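Local structure of outer membrane protein TP0453 (3K8G) at residues I100-S105 / K132-L137; C119-F122 / K126-R129. The protein alters membrane permeability at acidic pH and might take part in ligand transport at the outer membrane of Treponema pallidum. All coordinates share one frame; numbering follows the deposited sequence.

Contact 1 (I100-S105 / K132-L137)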
loop_
_atom_site.group_PDB
_atom_site.type_symbol
_atom_site.label_atom_id
_atom_site.label_comp_id
_atom_site.label_asym_id
_atom_site.label_seq_id
_atom_site.Cartn_x
_atom_site.Cartn_y
_atom_site.Cartn_z
ATOM N N ILE A 100 15.893 -5.001 20.222
ATOM C CA ILE A 100 15.106 -4.027 19.440
ATOM C C ILE A 100 14.254 -3.050 20.270
ATOM O O ILE A 100 13.579 -3.439 21.230
ATOM C CB ILE A 100 14.211 -4.763 18.399
ATOM C CG1 ILE A 100 15.080 -5.505 17.382
ATOM C CG2 ILE A 100 13.267 -3.786 17.660
ATOM C CD1 ILE A 100 14.420 -6.728 16.784
ATOM N N THR A 101 14.264 -1.782 19.871
ATOM C CA THR A 101 13.387 -0.799 20.490
ATOM C C THR A 101 12.083 -0.633 19.696
ATOM O O THR A 101 12.110 -0.603 18.467
ATOM C CB THR A 101 14.105 0.551 20.641
ATOM O OG1 THR A 101 15.413 0.317 21.181
ATOM C CG2 THR A 101 13.337 1.469 21.577
ATOM N N TYR A 102 10.961 -0.515 20.411
ATOM C CA TYR A 102 9.654 -0.242 19.797
ATOM C C TYR A 102 9.256 1.149 20.208
ATOM O O TYR A 102 9.395 1.492 21.384
ATOM C CB TYR A 102 8.546 -1.170 20.358
ATOM C CG TYR A 102 8.685 -2.647 20.092
ATOM C CD1 TYR A 102 9.857 -3.185 19.583
ATOM C CD2 TYR A 102 7.645 -3.515 20.403
ATOM C CE1 TYR A 102 9.988 -4.544 19.368
ATOM C CE2 TYR A 102 7.761 -4.880 20.183
ATOM C CZ TYR A 102 8.934 -5.379 19.669
ATOM O OH TYR A 102 9.075 -6.713 19.450
ATOM N N TYR A 103 8.719 1.925 19.272
ATOM C CA TYR A 103 8.101 3.214 19.584
ATOM C C TYR A 103 6.581 3.148 19.381
ATOM O O TYR A 103 6.083 2.647 18.348
ATOM C CB TYR A 103 8.745 4.315 18.747
ATOM C CG TYR A 103 10.267 4.364 18.895
ATOM C CD1 TYR A 103 10.859 5.080 19.937
ATOM C CD2 TYR A 103 11.101 3.682 18.007
ATOM C CE1 TYR A 103 12.245 5.132 20.087
ATOM C CE2 TYR A 103 12.498 3.728 18.143
ATOM C CZ TYR A 103 13.053 4.461 19.187
ATOM O OH TYR A 103 14.416 4.519 19.344
ATOM N N GLU A 104 5.838 3.610 20.382
ATOM C CA GLU A 104 4.379 3.532 20.354
ATOM C C GLU A 104 3.766 4.886 20.527
ATOM O O GLU A 104 4.257 5.698 21.329
ATOM C CB GLU A 104 3.852 2.593 21.465
ATOM C CG GLU A 104 4.449 1.162 21.399
ATOM C CD GLU A 104 3.648 0.124 22.194
ATOM O OE1 GLU A 104 3.255 0.410 23.350
ATOM O OE2 GLU A 104 3.425 -0.980 21.656
ATOM N N SER A 105 2.689 5.127 19.791
ATOM C CA SER A 105 1.844 6.308 19.982
ATOM C C SER A 105 0.369 5.883 19.914
ATOM O O SER A 105 0.072 4.705 19.692
ATOM C CB SER A 105 2.165 7.387 18.935
ATOM O OG SER A 105 1.927 6.936 17.596
ATOM N N LYS A 132 4.606 -9.253 17.198
ATOM C CA LYS A 132 4.068 -10.288 16.320
ATOM C C LYS A 132 4.485 -10.059 14.862
ATOM O O LYS A 132 4.863 -11.020 14.160
ATOM C CB LYS A 132 2.546 -10.421 16.467
ATOM C CG LYS A 132 1.957 -11.529 15.637
ATOM C CD LYS A 132 0.482 -11.801 16.025
ATOM C CE LYS A 132 -0.021 -13.025 15.251
ATOM N NZ LYS A 132 -1.490 -13.003 15.167
ATOM N N MET A 133 4.408 -8.804 14.411
ATOM C CA MET A 133 4.939 -8.464 13.072
ATOM C C MET A 133 6.420 -8.781 12.951
ATOM O O MET A 133 6.847 -9.412 11.964
ATOM C CB MET A 133 4.726 -7.014 12.749
ATOM C CG MET A 133 5.236 -6.649 11.354
ATOM S SD MET A 133 4.635 -5.013 10.904
ATOM C CE MET A 133 5.456 -4.853 9.253
ATOM N N LEU A 134 7.195 -8.371 13.958
ATOM C CA LEU A 134 8.641 -8.643 13.959
ATOM C C LEU A 134 8.985 -10.127 13.958
ATOM O O LEU A 134 10.000 -10.513 13.386
ATOM C CB LEU A 134 9.369 -7.913 15.107
ATOM C CG LEU A 134 9.343 -6.392 14.989
ATOM C CD1 LEU A 134 10.032 -5.755 16.193
ATOM C CD2 LEU A 134 9.976 -5.890 13.665
ATOM N N SER A 135 8.140 -10.967 14.566
ATOM C CA SER A 135 8.384 -12.422 14.548
ATOM C C SER A 135 8.409 -13.001 13.100
ATOM O O SER A 135 8.992 -14.078 12.846
ATOM C CB SER A 135 7.343 -13.179 15.361
ATOM O OG SER A 135 6.105 -13.223 14.668
ATOM N N ARG A 136 7.776 -12.278 12.174
ATOM C CA ARG A 136 7.739 -12.681 10.772
ATOM C C ARG A 136 9.049 -12.353 10.028
ATOM O O ARG A 136 9.231 -12.745 8.880
ATOM C CB ARG A 136 6.486 -12.139 10.069
ATOM C CG ARG A 136 5.170 -12.782 10.659
ATOM C CD ARG A 136 3.911 -12.558 9.749
ATOM N NE ARG A 136 3.612 -11.135 9.676
ATOM C CZ ARG A 136 2.764 -10.507 10.504
ATOM N NH1 ARG A 136 2.126 -11.218 11.440
ATOM N NH2 ARG A 136 2.542 -9.186 10.366
ATOM N N LEU A 137 9.945 -11.631 10.685
ATOM C CA LEU A 137 11.339 -11.520 10.206
ATOM C C LEU A 137 12.055 -12.852 10.249
ATOM O O LEU A 137 12.984 -13.079 9.439
ATOM C CB LEU A 137 12.135 -10.466 11.016
ATOM C CG LEU A 137 11.664 -9.002 10.896
ATOM C CD1 LEU A 137 12.374 -8.151 11.946
ATOM C CD2 LEU A 137 11.891 -8.423 9.497
#
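Leu134, on the helix 130-135, reaches across to Ile100, just before the strand 101-104, and to Tyr102 within it, and one methyl group does nearly all of the touching. From CB, which points at the strand, the chain runs to CG, held anti to its own carbonyl carbon (chi1 -65°), and there it forks. The CD1 branch ends beside the phenol of Tyr102, 3.4 Å from CE1 and 3.5 Å from OH, meeting the ring obliquely. The same methyl lies 4.1 Å from CG2 of Ile100, and that CG2 in turn sits in the plane of the Tyr102 ring, at its edge. The other branch, CD2, turns to the strand 117-123, where it lies 3.8 Å from Cys119 SG. Leu134 also touches Ser111 and Pro113 of the strand 108-114. Within the helix, Ser135 OG donates a bond of 2.6 Å to Lys132 O, pairing a polar group with the backbone. Buried Met133 and Leu134 against exposed Lys132 and Ser135 are consistent with an amphipathic helix whose apolar side packs on an antiparallel meander, here near one margin of the U-shaped half-barrel.

Contact 2 (C119-F122 / K126-R129)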
loop_
_atom_site.group_PDB
_atom_site.type_symbol
_atom_site.label_atom_id
_atom_site.label_comp_id
_atom_site.label_asym_id
_atom_site.label_seq_id
_atom_site.Cartn_x
_atom_site.Cartn_y
_atom_site.Cartn_z
ATOM N N CYS A 119 9.493 -0.930 10.221
ATOM C CA CYS A 119 8.148 -1.531 10.302
ATOM C C CYS A 119 7.223 -0.554 10.995
ATOM O O CYS A 119 7.566 -0.023 12.047
ATOM C CB CYS A 119 8.182 -2.845 11.112
ATOM S SG CYS A 119 9.256 -4.121 10.375
ATOM N N VAL A 120 6.042 -0.336 10.424
ATOM C CA VAL A 120 5.084 0.621 10.945
ATOM C C VAL A 120 3.747 -0.079 10.939
ATOM O O VAL A 120 3.379 -0.740 9.953
ATOM C CB VAL A 120 4.991 1.895 10.051
ATOM C CG1 VAL A 120 3.839 2.821 10.489
ATOM C CG2 VAL A 120 6.307 2.641 10.052
ATOM N N ILE A 121 3.037 0.025 12.057
ATOM C CA ILE A 121 1.699 -0.495 12.117
ATOM C C ILE A 121 0.843 0.684 12.551
ATOM O O ILE A 121 1.124 1.315 13.589
ATOM C CB ILE A 121 1.595 -1.633 13.192
ATOM C CG1 ILE A 121 2.570 -2.785 12.857
ATOM C CG2 ILE A 121 0.130 -2.105 13.325
ATOM C CD1 ILE A 121 2.654 -3.858 13.969
ATOM N N PHE A 122 -0.172 0.987 11.755
ATOM C CA PHE A 122 -1.025 2.145 11.986
ATOM C C PHE A 122 -2.474 1.696 12.045
ATOM O O PHE A 122 -2.923 0.924 11.194
ATOM C CB PHE A 122 -0.878 3.136 10.817
ATOM C CG PHE A 122 -1.937 4.187 10.809
ATOM C CD1 PHE A 122 -1.835 5.290 11.664
ATOM C CD2 PHE A 122 -3.071 4.039 10.012
ATOM C CE1 PHE A 122 -2.852 6.271 11.702
ATOM C CE2 PHE A 122 -4.089 5.014 10.042
ATOM C CZ PHE A 122 -3.982 6.114 10.883
ATOM N N LYS A 126 -7.241 -2.459 17.717
ATOM C CA LYS A 126 -7.133 -3.881 17.378
ATOM C C LYS A 126 -5.965 -4.178 16.402
ATOM O O LYS A 126 -5.763 -5.310 15.971
ATOM C CB LYS A 126 -8.434 -4.336 16.730
ATOM C CG LYS A 126 -9.655 -4.382 17.654
ATOM C CD LYS A 126 -9.666 -5.721 18.353
ATOM C CE LYS A 126 -11.044 -6.097 18.866
ATOM N NZ LYS A 126 -11.024 -7.538 19.215
ATOM N N ARG A 127 -5.175 -3.168 16.093
ATOM C CA ARG A 127 -3.996 -3.375 15.229
ATOM C C ARG A 127 -2.989 -4.372 15.839
ATOM O O ARG A 127 -2.880 -4.530 17.066
ATOM C CB ARG A 127 -3.302 -2.068 14.950
ATOM C CG ARG A 127 -2.533 -1.450 16.125
ATOM C CD ARG A 127 -2.111 -0.064 15.700
ATOM N NE ARG A 127 -1.295 0.626 16.718
ATOM C CZ ARG A 127 -1.760 1.469 17.626
ATOM N NH1 ARG A 127 -3.061 1.771 17.660
ATOM N NH2 ARG A 127 -0.903 2.038 18.484
ATOM N N GLU A 128 -2.239 -5.017 14.958
ATOM C CA GLU A 128 -1.350 -6.106 15.366
ATOM C C GLU A 128 -0.291 -5.563 16.312
ATOM O O GLU A 128 0.179 -4.408 16.160
ATOM C CB GLU A 128 -0.678 -6.703 14.115
ATOM C CG GLU A 128 0.241 -7.905 14.434
ATOM C CD GLU A 128 0.688 -8.625 13.198
ATOM O OE1 GLU A 128 1.463 -7.991 12.450
ATOM O OE2 GLU A 128 0.263 -9.794 12.994
ATOM N N ARG A 129 0.114 -6.392 17.265
ATOM C CA ARG A 129 1.263 -6.060 18.127
ATOM C C ARG A 129 2.564 -6.096 17.316
ATOM O O ARG A 129 2.762 -6.994 16.486
ATOM C CB ARG A 129 1.341 -7.065 19.303
ATOM C CG ARG A 129 0.133 -6.985 20.326
ATOM C CD ARG A 129 0.190 -8.098 21.467
ATOM N NE ARG A 129 0.143 -9.432 20.901
ATOM C CZ ARG A 129 1.197 -10.208 20.619
ATOM N NH1 ARG A 129 2.429 -9.875 20.973
ATOM N NH2 ARG A 129 1.000 -11.348 19.995
#
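Ile121 meets the returning chain with both of its branches, and these make the close part of the contact between the strand 117-123 and the loop 126-129. CD1 lies 3.4 Å from Glu128 O and 4.0 Å from Arg129 O, so the methyl is set against two successive backbone carbonyls. CG2, anti to the backbone N of Ile121, shares Glu128 O, at 3.7 Å, and also meets the aliphatic part of Arg127, 3.8 Å from its CB. With chi1 at 72°, Arg127 sends CG between its backbone N and carbonyl carbon; the chain then extends past this methyl until CD comes 4.1 Å from Phe122 C. The looser side, towards the solvent, holds Lys126 and Arg129, the latter at the N-cap position. Phe122 turns from the loop to meet the rings of Tyr256 and His41. Arg127 NE forms a salt bridge with Asp109 and NH1 a hydrogen bond with Glu106 O, while the buried carboxylate of Glu128 is paired with Arg136. Methyl contacts with backbone carbonyls and the arginine stem thus hold the loop against the strand, whereas the charged tips tie it to neighbouring parts of the fold, and the nearby arginine would be expected to keep Glu128 ionised.

Overall arrangement
Contact 2 is nested inside the loop that contact 1 closes: contact 2 packs the loop leading into the helix 130-135 on the strand 117-123, while contact 1 packs the helix itself against Ile100 and Tyr102. Their centres are 9 Å apart. They are joined by the salt bridge of Arg136 NH2 with Glu128 OE1, at 2.6 Å, and separately Met133 SD packs 3.6 Å from Ile121 CG1. A bound 2-methyl-2,4-pentanediol, probably from the crystallisation liquor, lies about 4 Å from the side chain of Phe122 in contact 2.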